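Long-range contact in nisin biosynthesis protein NisC (Lactococcus lactis subsp. lactis, PDB 2G0D), which forms the thioether rings of nisin as a zinc-dependent lantibiotic cyclase built on an alpha-toroid fold: residues 76-89 with 105-117. Residues are numbered along the deposited sequence; the frame is centred on the assembly and turned at random.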
loop_
_atom_site.group_PDB
_atom_site.type_symbol
_atom_site.label_atom_id
_atom_site.label_comp_id
_atom_site.label_asym_id
_atom_site.label_seq_id
_atom_site.Cartn_x
_atom_site.Cartn_y
_atom_site.Cartn_z
ATOM N N LEU A 76 -16.059 -12.680 -8.136
ATOM C CA LEU A 76 -14.680 -12.373 -7.786
ATOM C C LEU A 76 -14.054 -13.630 -7.264
ATOM O O LEU A 76 -14.738 -14.478 -6.686
ATOM C CB LEU A 76 -14.615 -11.328 -6.680
ATOM C CG LEU A 76 -14.737 -9.864 -7.058
ATOM C CD1 LEU A 76 -15.071 -9.083 -5.824
ATOM C CD2 LEU A 76 -13.439 -9.361 -7.675
ATOM N N LEU A 77 -12.751 -13.747 -7.441
ATOM C CA LEU A 77 -12.023 -14.815 -6.786
ATOM C C LEU A 77 -11.250 -14.322 -5.553
ATOM O O LEU A 77 -10.733 -15.138 -4.784
ATOM C CB LEU A 77 -11.123 -15.553 -7.785
ATOM C CG LEU A 77 -11.867 -16.328 -8.890
ATOM C CD1 LEU A 77 -10.875 -16.948 -9.886
ATOM C CD2 LEU A 77 -12.818 -17.398 -8.329
ATOM N N THR A 78 -11.195 -13.001 -5.347
ATOM C CA THR A 78 -10.401 -12.452 -4.244
ATOM C C THR A 78 -10.932 -11.167 -3.586
ATOM O O THR A 78 -11.492 -10.301 -4.246
ATOM C CB THR A 78 -8.911 -12.300 -4.630
ATOM O OG1 THR A 78 -8.154 -11.892 -3.483
ATOM C CG2 THR A 78 -8.728 -11.278 -5.745
ATOM N N GLY A 79 -10.772 -11.079 -2.272
ATOM C CA GLY A 79 -11.173 -9.885 -1.545
ATOM C C GLY A 79 -10.039 -8.866 -1.428
ATOM O O GLY A 79 -10.175 -7.895 -0.729
ATOM N N SER A 80 -8.943 -9.072 -2.155
ATOM C CA SER A 80 -7.684 -8.373 -1.919
ATOM C C SER A 80 -7.714 -6.874 -2.262
ATOM O O SER A 80 -8.472 -6.440 -3.121
ATOM C CB SER A 80 -6.548 -9.074 -2.672
ATOM O OG SER A 80 -6.486 -8.651 -4.018
ATOM N N LEU A 81 -6.884 -6.099 -1.577
ATOM C CA LEU A 81 -6.782 -4.652 -1.846
ATOM C C LEU A 81 -6.440 -4.357 -3.322
ATOM O O LEU A 81 -7.116 -3.557 -3.961
ATOM C CB LEU A 81 -5.762 -3.976 -0.913
ATOM C CG LEU A 81 -5.514 -2.450 -1.053
ATOM C CD1 LEU A 81 -6.774 -1.612 -0.770
ATOM C CD2 LEU A 81 -4.387 -1.966 -0.131
ATOM N N TYR A 82 -5.391 -4.991 -3.852
ATOM C CA TYR A 82 -4.887 -4.625 -5.179
ATOM C C TYR A 82 -5.475 -5.403 -6.345
ATOM O O TYR A 82 -5.377 -4.944 -7.472
ATOM C CB TYR A 82 -3.348 -4.605 -5.227
ATOM C CG TYR A 82 -2.787 -3.287 -4.715
ATOM C CD1 TYR A 82 -2.640 -3.058 -3.360
ATOM C CD2 TYR A 82 -2.429 -2.261 -5.606
ATOM C CE1 TYR A 82 -2.150 -1.841 -2.881
ATOM C CE2 TYR A 82 -1.950 -1.039 -5.142
ATOM C CZ TYR A 82 -1.798 -0.845 -3.791
ATOM O OH TYR A 82 -1.320 0.350 -3.334
ATOM N N SER A 83 -6.064 -6.570 -6.088
ATOM C CA SER A 83 -6.703 -7.361 -7.168
ATOM C C SER A 83 -8.175 -7.658 -6.929
ATOM O O SER A 83 -8.854 -8.096 -7.849
ATOM C CB SER A 83 -5.989 -8.699 -7.388
ATOM O OG SER A 83 -4.642 -8.480 -7.689
ATOM N N GLY A 84 -8.663 -7.460 -5.708
ATOM C CA GLY A 84 -9.989 -7.957 -5.374
ATOM C C GLY A 84 -11.000 -6.929 -4.920
ATOM O O GLY A 84 -10.907 -5.753 -5.272
ATOM N N ALA A 85 -11.966 -7.388 -4.126
ATOM C CA ALA A 85 -13.080 -6.544 -3.682
ATOM C C ALA A 85 -12.695 -5.305 -2.877
ATOM O O ALA A 85 -13.348 -4.268 -3.020
ATOM C CB ALA A 85 -14.140 -7.388 -2.913
ATOM N N ALA A 86 -11.670 -5.396 -2.020
ATOM C CA ALA A 86 -11.270 -4.236 -1.191
ATOM C C ALA A 86 -10.754 -3.061 -2.036
ATOM O O ALA A 86 -11.044 -1.899 -1.723
ATOM C CB ALA A 86 -10.266 -4.626 -0.084
ATOM N N GLY A 87 -10.031 -3.351 -3.121
ATOM C CA GLY A 87 -9.595 -2.277 -4.053
ATOM C C GLY A 87 -10.754 -1.630 -4.804
ATOM O O GLY A 87 -10.784 -0.412 -4.999
ATOM N N ILE A 88 -11.718 -2.438 -5.230
ATOM C CA ILE A 88 -12.907 -1.915 -5.889
ATOM C C ILE A 88 -13.723 -1.060 -4.925
ATOM O O ILE A 88 -14.143 0.060 -5.275
ATOM C CB ILE A 88 -13.793 -3.047 -6.483
ATOM C CG1 ILE A 88 -12.994 -3.884 -7.494
ATOM C CG2 ILE A 88 -15.043 -2.451 -7.124
ATOM C CD1 ILE A 88 -13.685 -5.190 -7.942
ATOM N N ALA A 89 -13.937 -1.574 -3.707
ATOM C CA ALA A 89 -14.640 -0.812 -2.668
ATOM C C ALA A 89 -13.916 0.478 -2.294
ATOM O O ALA A 89 -14.567 1.515 -2.146
ATOM C CB ALA A 89 -14.903 -1.669 -1.433
ATOM N N LEU A 105 -23.795 -1.293 -3.525
ATOM C CA LEU A 105 -22.592 -1.949 -4.026
ATOM C C LEU A 105 -21.537 -2.147 -2.934
ATOM O O LEU A 105 -20.961 -3.223 -2.822
ATOM C CB LEU A 105 -22.007 -1.173 -5.214
ATOM C CG LEU A 105 -20.771 -1.758 -5.921
ATOM C CD1 LEU A 105 -20.990 -3.252 -6.343
ATOM C CD2 LEU A 105 -20.375 -0.906 -7.121
ATOM N N LEU A 106 -21.282 -1.115 -2.134
ATOM C CA LEU A 106 -20.268 -1.199 -1.065
ATOM C C LEU A 106 -20.625 -2.275 -0.012
ATOM O O LEU A 106 -19.757 -3.031 0.411
ATOM C CB LEU A 106 -20.046 0.171 -0.407
ATOM C CG LEU A 106 -19.218 1.175 -1.242
ATOM C CD1 LEU A 106 -19.417 2.633 -0.801
ATOM C CD2 LEU A 106 -17.728 0.809 -1.160
ATOM N N ASP A 107 -21.902 -2.341 0.379
ATOM C CA ASP A 107 -22.400 -3.364 1.313
ATOM C C ASP A 107 -22.168 -4.791 0.818
ATOM O O ASP A 107 -21.722 -5.644 1.581
ATOM C CB ASP A 107 -23.893 -3.148 1.626
ATOM C CG ASP A 107 -24.137 -1.940 2.514
ATOM O OD1 ASP A 107 -23.165 -1.425 3.126
ATOM O OD2 ASP A 107 -25.297 -1.492 2.598
ATOM N N SER A 108 -22.465 -5.032 -0.459
ATOM C CA SER A 108 -22.175 -6.309 -1.117
ATOM C C SER A 108 -20.701 -6.637 -1.072
ATOM O O SER A 108 -20.305 -7.752 -0.719
ATOM C CB SER A 108 -22.604 -6.276 -2.578
ATOM O OG SER A 108 -23.962 -5.943 -2.658
ATOM N N LEU A 109 -19.892 -5.665 -1.458
ATOM C CA LEU A 109 -18.437 -5.836 -1.431
ATOM C C LEU A 109 -17.957 -6.184 -0.032
ATOM O O LEU A 109 -17.190 -7.110 0.134
ATOM C CB LEU A 109 -17.725 -4.601 -1.998
ATOM C CG LEU A 109 -17.909 -4.389 -3.502
ATOM C CD1 LEU A 109 -17.547 -2.980 -3.898
ATOM C CD2 LEU A 109 -17.121 -5.419 -4.312
ATOM N N ASN A 110 -18.433 -5.452 0.970
ATOM C CA ASN A 110 -18.050 -5.669 2.377
ATOM C C ASN A 110 -18.411 -7.055 2.922
ATOM O O ASN A 110 -17.604 -7.710 3.591
ATOM C CB ASN A 110 -18.664 -4.577 3.258
ATOM C CG ASN A 110 -18.077 -3.190 2.983
ATOM O OD1 ASN A 110 -17.022 -3.065 2.365
ATOM N ND2 ASN A 110 -18.762 -2.143 3.459
ATOM N N ARG A 111 -19.639 -7.502 2.637
ATOM C CA ARG A 111 -20.076 -8.836 3.031
ATOM C C ARG A 111 -19.251 -9.894 2.310
ATOM O O ARG A 111 -18.817 -10.867 2.919
ATOM C CB ARG A 111 -21.592 -9.033 2.783
ATOM C CG ARG A 111 -22.520 -8.073 3.586
ATOM C CD ARG A 111 -21.871 -7.460 4.887
ATOM N NE ARG A 111 -22.862 -6.772 5.717
ATOM C CZ ARG A 111 -23.286 -7.185 6.915
ATOM N NH1 ARG A 111 -22.779 -8.275 7.496
ATOM N NH2 ARG A 111 -24.222 -6.488 7.556
ATOM N N TYR A 112 -18.987 -9.701 1.026
ATOM C CA TYR A 112 -18.101 -10.633 0.348
ATOM C C TYR A 112 -16.710 -10.629 0.991
ATOM O O TYR A 112 -16.129 -11.691 1.222
ATOM C CB TYR A 112 -18.024 -10.423 -1.184
ATOM C CG TYR A 112 -16.890 -11.256 -1.780
ATOM C CD1 TYR A 112 -17.013 -12.646 -1.973
ATOM C CD2 TYR A 112 -15.670 -10.669 -2.074
ATOM C CE1 TYR A 112 -15.934 -13.399 -2.493
ATOM C CE2 TYR A 112 -14.614 -11.407 -2.577
ATOM C CZ TYR A 112 -14.736 -12.748 -2.777
ATOM O OH TYR A 112 -13.630 -13.412 -3.283
ATOM N N ILE A 113 -16.187 -9.439 1.295
ATOM C CA ILE A 113 -14.868 -9.337 1.911
ATOM C C ILE A 113 -14.791 -10.084 3.242
ATOM O O ILE A 113 -13.835 -10.832 3.471
ATOM C CB ILE A 113 -14.401 -7.866 2.115
ATOM C CG1 ILE A 113 -14.088 -7.194 0.765
ATOM C CG2 ILE A 113 -13.152 -7.844 3.002
ATOM C CD1 ILE A 113 -14.044 -5.639 0.796
ATOM N N GLU A 114 -15.782 -9.869 4.114
ATOM C CA GLU A 114 -15.846 -10.554 5.394
ATOM C C GLU A 114 -15.937 -12.075 5.231
ATOM O O GLU A 114 -15.210 -12.807 5.903
ATOM C CB GLU A 114 -17.024 -10.050 6.243
ATOM C CG GLU A 114 -17.186 -10.812 7.571
ATOM C CD GLU A 114 -17.949 -10.034 8.631
ATOM O OE1 GLU A 114 -18.659 -9.053 8.300
ATOM O OE2 GLU A 114 -17.819 -10.401 9.812
ATOM N N TYR A 115 -16.833 -12.537 4.357
ATOM C CA TYR A 115 -16.860 -13.955 3.925
ATOM C C TYR A 115 -15.474 -14.439 3.435
ATOM O O TYR A 115 -14.973 -15.467 3.895
ATOM C CB TYR A 115 -17.898 -14.204 2.808
ATOM C CG TYR A 115 -17.614 -15.489 2.046
ATOM C CD1 TYR A 115 -17.780 -16.730 2.660
ATOM C CD2 TYR A 115 -17.135 -15.465 0.735
ATOM C CE1 TYR A 115 -17.504 -17.912 1.994
ATOM C CE2 TYR A 115 -16.856 -16.671 0.045
ATOM C CZ TYR A 115 -17.043 -17.880 0.691
ATOM O OH TYR A 115 -16.776 -19.067 0.049
ATOM N N PHE A 116 -14.885 -13.703 2.490
ATOM C CA PHE A 116 -13.571 -14.049 1.939
ATOM C C PHE A 116 -12.488 -14.190 3.015
ATOM O O PHE A 116 -11.746 -15.186 3.046
ATOM C CB PHE A 116 -13.118 -13.036 0.882
ATOM C CG PHE A 116 -11.700 -13.263 0.401
ATOM C CD1 PHE A 116 -11.419 -14.279 -0.515
ATOM C CD2 PHE A 116 -10.647 -12.495 0.903
ATOM C CE1 PHE A 116 -10.102 -14.514 -0.943
ATOM C CE2 PHE A 116 -9.317 -12.720 0.475
ATOM C CZ PHE A 116 -9.047 -13.720 -0.448
ATOM N N VAL A 117 -12.391 -13.200 3.895
ATOM C CA VAL A 117 -11.359 -13.228 4.927
ATOM C C VAL A 117 -11.564 -14.400 5.895
ATOM O O VAL A 117 -10.647 -15.169 6.160
ATOM C CB VAL A 117 -11.262 -11.866 5.671
ATOM C CG1 VAL A 117 -10.366 -11.965 6.891
ATOM C CG2 VAL A 117 -10.730 -10.799 4.726
#
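Phe116 turns one face of its ring to the backbone of Gly79: the amide N of Gly79 sits 3.3 Å above the plane of the ring, over its centre, and Gly79 CA makes a CH-pi contact with the same face, 4.0 Å from the ring centroid. With CG anti to the backbone N (chi1 173°), the phenyl group reaches from helix 100-122 across to the turn. With no side chain between them, the backbones come to 5.1 Å at Gly79 CA and Ile113 CA. Thr78 runs alongside Phe116, its OG1 3.7 Å from Phe116 CZ, while the same oxygen accepts from Ser80 N in an ST turn.

One helical turn earlier, Tyr112 takes nearly the same first torsion but offers its rim instead. The CB of Ala85 and the carbonyl of Thr78 lie at its edge, Leu76 CD1 approaches obliquely, and the phenol oxygen ends beside the backbone joining Leu77 to Thr78. Thr78 O itself is taken by Ala85 N, which ties the turn to the start of the helix.

Toward Ala89, and back along the partner helix toward Leu106, the contact becomes a nearly antiparallel helix pair: the axes of segments 85-89 and 105-117 come within 9.4 Å, their directions 156° apart. Small residues face branched ones: Leu109 straddles this surface, CD2 on Ala85 CB and CD1 on Ala89 CB, while Ile113 reaches Ala85 with CG1 and Ala86 with CD1. Leu106 CD2 closes the row against Ala89.

Two neighbouring antiparallel helices of the alpha toroid meet here, the shorter helix 85-92 with its preceding turn against helix 100-122, consistent with the inner and outer layers of the lanthionine cyclase fold. Helix 53-74 adds Leu71 against Leu76 and Ile67 against Ile88, and helix 140-147 brings Ile143 to Ile113 and Phe116.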